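Local coordinates for FBP protein (Leishmania major, PDB 5OEZ), which probably hydrolyses fructose 1,6-bisphosphate to fructose 6-phosphate and phosphate, a magnesium-dependent step of carbohydrate biosynthesis, working as a homotetramer, at residues 166-178 with 181-193. Residues are numbered along the deposited sequence; the frame is centred on the assembly and turned at random.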
loop_
_atom_site.group_PDB
_atom_site.type_symbol
_atom_site.label_atom_id
_atom_site.label_comp_id
_atom_site.label_asym_id
_atom_site.label_seq_id
_atom_site.Cartn_x
_atom_site.Cartn_y
_atom_site.Cartn_z
ATOM N N VAL C 166 -22.897 -24.534 -9.430
ATOM C CA VAL C 166 -22.064 -25.039 -8.325
ATOM C C VAL C 166 -21.425 -23.942 -7.456
ATOM O O VAL C 166 -21.125 -24.197 -6.300
ATOM C CB VAL C 166 -20.970 -26.013 -8.770
ATOM C CG1 VAL C 166 -21.569 -27.141 -9.591
ATOM C CG2 VAL C 166 -19.885 -25.282 -9.527
ATOM N N SER C 167 -21.252 -22.729 -7.990
ATOM C CA SER C 167 -20.691 -21.639 -7.192
ATOM C C SER C 167 -21.039 -20.274 -7.746
ATOM O O SER C 167 -21.358 -20.122 -8.918
ATOM C CB SER C 167 -19.169 -21.795 -7.103
ATOM O OG SER C 167 -18.599 -20.766 -6.329
ATOM N N ALA C 168 -21.043 -19.292 -6.867
ATOM C CA ALA C 168 -21.298 -17.913 -7.245
ATOM C C ALA C 168 -20.604 -16.969 -6.281
ATOM O O ALA C 168 -20.416 -17.301 -5.124
ATOM C CB ALA C 168 -22.798 -17.630 -7.245
ATOM N N GLY C 169 -20.290 -15.768 -6.738
ATOM C CA GLY C 169 -19.769 -14.758 -5.843
ATOM C C GLY C 169 -19.801 -13.371 -6.430
ATOM O O GLY C 169 -20.093 -13.199 -7.616
ATOM N N TYR C 170 -19.453 -12.381 -5.607
ATOM C CA TYR C 170 -19.208 -11.037 -6.100
ATOM C C TYR C 170 -18.075 -10.355 -5.336
ATOM O O TYR C 170 -17.674 -10.803 -4.276
ATOM C CB TYR C 170 -20.480 -10.197 -6.060
ATOM C CG TYR C 170 -21.018 -9.923 -4.684
ATOM C CD1 TYR C 170 -20.456 -8.935 -3.864
ATOM C CD2 TYR C 170 -22.090 -10.639 -4.197
ATOM C CE1 TYR C 170 -20.961 -8.695 -2.592
ATOM C CE2 TYR C 170 -22.590 -10.418 -2.928
ATOM C CZ TYR C 170 -22.022 -9.447 -2.130
ATOM O OH TYR C 170 -22.505 -9.216 -0.870
ATOM N N ALA C 171 -17.545 -9.296 -5.936
ATOM C CA ALA C 171 -16.614 -8.399 -5.286
ATOM C C ALA C 171 -17.218 -6.986 -5.236
ATOM O O ALA C 171 -17.837 -6.545 -6.198
ATOM C CB ALA C 171 -15.290 -8.390 -6.028
ATOM N N VAL C 172 -17.040 -6.296 -4.109
ATOM C CA VAL C 172 -17.450 -4.904 -3.956
ATOM C C VAL C 172 -16.199 -4.071 -3.776
ATOM O O VAL C 172 -15.425 -4.325 -2.864
ATOM C CB VAL C 172 -18.282 -4.668 -2.694
ATOM C CG1 VAL C 172 -19.072 -3.370 -2.818
ATOM C CG2 VAL C 172 -19.200 -5.820 -2.435
ATOM N N TYR C 173 -16.017 -3.081 -4.636
ATOM C CA TYR C 173 -14.896 -2.163 -4.567
ATOM C C TYR C 173 -15.395 -0.860 -3.951
ATOM O O TYR C 173 -15.975 -0.020 -4.627
ATOM C CB TYR C 173 -14.324 -1.919 -5.967
ATOM C CG TYR C 173 -14.029 -3.178 -6.760
ATOM C CD1 TYR C 173 -12.830 -3.882 -6.582
ATOM C CD2 TYR C 173 -14.949 -3.672 -7.697
ATOM C CE1 TYR C 173 -12.573 -5.045 -7.301
ATOM C CE2 TYR C 173 -14.693 -4.834 -8.418
ATOM C CZ TYR C 173 -13.503 -5.519 -8.223
ATOM O OH TYR C 173 -13.230 -6.656 -8.956
ATOM N N GLY C 174 -15.215 -0.738 -2.643
ATOM C CA GLY C 174 -15.501 0.487 -1.896
ATOM C C GLY C 174 -14.281 0.856 -1.074
ATOM O O GLY C 174 -13.145 0.612 -1.503
ATOM N N SER C 175 -14.499 1.444 0.105
ATOM C CA SER C 175 -13.373 1.849 0.990
ATOM C C SER C 175 -12.610 0.626 1.463
ATOM O O SER C 175 -11.416 0.694 1.674
ATOM C CB SER C 175 -13.836 2.717 2.166
ATOM O OG SER C 175 -15.102 2.304 2.658
ATOM N N ALA C 176 -13.315 -0.495 1.604
ATOM C CA ALA C 176 -12.695 -1.801 1.643
ATOM C C ALA C 176 -13.078 -2.541 0.361
ATOM O O ALA C 176 -14.004 -2.152 -0.333
ATOM C CB ALA C 176 -13.175 -2.564 2.858
ATOM N N THR C 177 -12.351 -3.611 0.064
ATOM C CA THR C 177 -12.660 -4.506 -1.035
ATOM C C THR C 177 -13.129 -5.836 -0.424
ATOM O O THR C 177 -12.364 -6.487 0.283
ATOM C CB THR C 177 -11.432 -4.720 -1.913
ATOM O OG1 THR C 177 -10.920 -3.442 -2.296
ATOM C CG2 THR C 177 -11.762 -5.529 -3.161
ATOM N N ASN C 178 -14.392 -6.192 -0.671
ATOM C CA ASN C 178 -15.002 -7.400 -0.143
ATOM C C ASN C 178 -15.201 -8.406 -1.226
ATOM O O ASN C 178 -15.390 -8.041 -2.374
ATOM C CB ASN C 178 -16.347 -7.094 0.436
ATOM C CG ASN C 178 -16.263 -6.154 1.617
ATOM O OD1 ASN C 178 -16.896 -5.092 1.636
ATOM N ND2 ASN C 178 -15.497 -6.544 2.616
ATOM N N LEU C 181 -18.949 -15.092 -1.361
ATOM C CA LEU C 181 -18.849 -16.310 -2.135
ATOM C C LEU C 181 -19.759 -17.383 -1.569
ATOM O O LEU C 181 -19.944 -17.446 -0.346
ATOM C CB LEU C 181 -17.386 -16.777 -2.034
ATOM C CG LEU C 181 -16.945 -18.081 -2.687
ATOM C CD1 LEU C 181 -17.124 -18.038 -4.201
ATOM C CD2 LEU C 181 -15.495 -18.335 -2.336
ATOM N N THR C 182 -20.301 -18.245 -2.430
ATOM C CA THR C 182 -20.982 -19.469 -1.984
ATOM C C THR C 182 -20.591 -20.636 -2.878
ATOM O O THR C 182 -20.353 -20.441 -4.070
ATOM C CB THR C 182 -22.539 -19.331 -1.946
ATOM O OG1 THR C 182 -23.132 -20.535 -1.417
ATOM C CG2 THR C 182 -23.143 -19.065 -3.325
ATOM N N SER C 183 -20.562 -21.837 -2.296
ATOM C CA SER C 183 -20.418 -23.103 -3.043
ATOM C C SER C 183 -21.552 -24.088 -2.737
ATOM O O SER C 183 -21.379 -25.284 -2.907
ATOM C CB SER C 183 -19.069 -23.770 -2.711
ATOM O OG SER C 183 -18.031 -23.086 -3.374
ATOM N N GLY C 184 -22.702 -23.593 -2.286
ATOM C CA GLY C 184 -23.855 -24.451 -1.968
ATOM C C GLY C 184 -24.032 -24.777 -0.498
ATOM O O GLY C 184 -24.986 -25.449 -0.140
ATOM N N HIS C 185 -23.154 -24.260 0.361
ATOM C CA HIS C 185 -23.223 -24.515 1.802
ATOM C C HIS C 185 -23.112 -23.203 2.594
ATOM O O HIS C 185 -22.295 -23.073 3.493
ATOM C CB HIS C 185 -22.129 -25.527 2.189
ATOM C CG HIS C 185 -22.188 -26.788 1.384
ATOM N ND1 HIS C 185 -21.382 -27.012 0.287
ATOM C CD2 HIS C 185 -23.008 -27.861 1.471
ATOM C CE1 HIS C 185 -21.677 -28.186 -0.243
ATOM N NE2 HIS C 185 -22.662 -28.720 0.455
ATOM N N GLY C 186 -23.978 -22.252 2.261
ATOM C CA GLY C 186 -24.019 -20.955 2.921
ATOM C C GLY C 186 -23.118 -19.938 2.247
ATOM O O GLY C 186 -22.539 -20.197 1.197
ATOM N N VAL C 187 -23.003 -18.772 2.859
ATOM C CA VAL C 187 -22.287 -17.653 2.262
ATOM C C VAL C 187 -21.195 -17.180 3.221
ATOM O O VAL C 187 -21.425 -17.093 4.431
ATOM C CB VAL C 187 -23.260 -16.505 1.973
ATOM C CG1 VAL C 187 -22.553 -15.294 1.361
ATOM C CG2 VAL C 187 -24.345 -16.989 1.030
ATOM N N ASP C 188 -20.018 -16.871 2.675
ATOM C CA ASP C 188 -18.913 -16.320 3.464
ATOM C C ASP C 188 -18.333 -15.097 2.815
ATOM O O ASP C 188 -18.195 -15.034 1.595
ATOM C CB ASP C 188 -17.851 -17.374 3.673
ATOM C CG ASP C 188 -18.397 -18.576 4.403
ATOM O OD1 ASP C 188 -18.556 -18.498 5.634
ATOM O OD2 ASP C 188 -18.721 -19.575 3.730
ATOM N N GLY C 189 -18.014 -14.110 3.647
ATOM C CA GLY C 189 -17.481 -12.843 3.196
ATOM C C GLY C 189 -16.035 -12.678 3.583
ATOM O O GLY C 189 -15.649 -12.960 4.715
ATOM N N PHE C 190 -15.242 -12.206 2.631
ATOM C CA PHE C 190 -13.829 -11.991 2.812
ATOM C C PHE C 190 -13.508 -10.538 2.527
ATOM O O PHE C 190 -14.196 -9.888 1.750
ATOM C CB PHE C 190 -13.027 -12.904 1.877
ATOM C CG PHE C 190 -13.289 -14.366 2.100
ATOM C CD1 PHE C 190 -14.448 -14.957 1.608
ATOM C CD2 PHE C 190 -12.391 -15.149 2.792
ATOM C CE1 PHE C 190 -14.710 -16.299 1.822
ATOM C CE2 PHE C 190 -12.641 -16.496 3.007
ATOM C CZ PHE C 190 -13.807 -17.073 2.512
ATOM N N THR C 191 -12.432 -10.050 3.142
ATOM C CA THR C 191 -11.960 -8.700 2.941
ATOM C C THR C 191 -10.499 -8.735 2.542
ATOM O O THR C 191 -9.697 -9.465 3.123
ATOM C CB THR C 191 -12.188 -7.865 4.213
ATOM O OG1 THR C 191 -13.586 -7.887 4.526
ATOM C CG2 THR C 191 -11.751 -6.414 4.026
ATOM N N LEU C 192 -10.148 -7.910 1.566
ATOM C CA LEU C 192 -8.786 -7.833 1.068
ATOM C C LEU C 192 -7.909 -7.112 2.089
ATOM O O LEU C 192 -8.205 -5.990 2.472
ATOM C CB LEU C 192 -8.735 -7.087 -0.268
ATOM C CG LEU C 192 -7.370 -6.854 -0.933
ATOM C CD1 LEU C 192 -6.656 -8.167 -1.197
ATOM C CD2 LEU C 192 -7.550 -6.087 -2.235
ATOM N N ASP C 193 -6.850 -7.779 2.535
ATOM C CA ASP C 193 -5.821 -7.155 3.363
ATOM C C ASP C 193 -4.774 -6.594 2.399
ATOM O O ASP C 193 -3.994 -7.355 1.826
ATOM C CB ASP C 193 -5.193 -8.162 4.316
ATOM C CG ASP C 193 -4.161 -7.522 5.260
ATOM O OD1 ASP C 193 -3.528 -6.506 4.887
ATOM O OD2 ASP C 193 -3.966 -8.058 6.372
HETATM O O HOH W 1 -10.075 -3.894 1.876
#
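A168 and T182 form an antiparallel hydrogen-bonded pair between strands 167-173 and 177-182. With strand 187-193 these make two consecutive hairpins sharing the middle strand, in the large mixed sheet of the N-terminal domain. T182 N donates to A168 O at 2.9 Å. T182 O accepts twice, from A168 N at 3.1 Å and from S167 OG at 2.9 Å. The two donors come from opposite faces of its carbonyl plane. S167 reaches it because OG lies anti to its own backbone N (chi1 -179°). The tight part is next door. G169 has no side chain, its CA lies 4.1 Å from L181 CA, and L181 CD1 packs against A168 O. T182 OG1 accepts from G184 N in an ST turn and donates to G186 O at 2.7 Å, bracing the turn 183-186.

The other end is looser. L192 N donates to T177 O at 2.9 Å. A water bridges T177 N and L192 O.

S167 lies beside F28 and L181 beside I16, residues that bind AMP in another structure of this protein; no AMP is bound here. Two donors on the T182 carbonyl are consistent with a well-fixed backbone at this end of the hairpin.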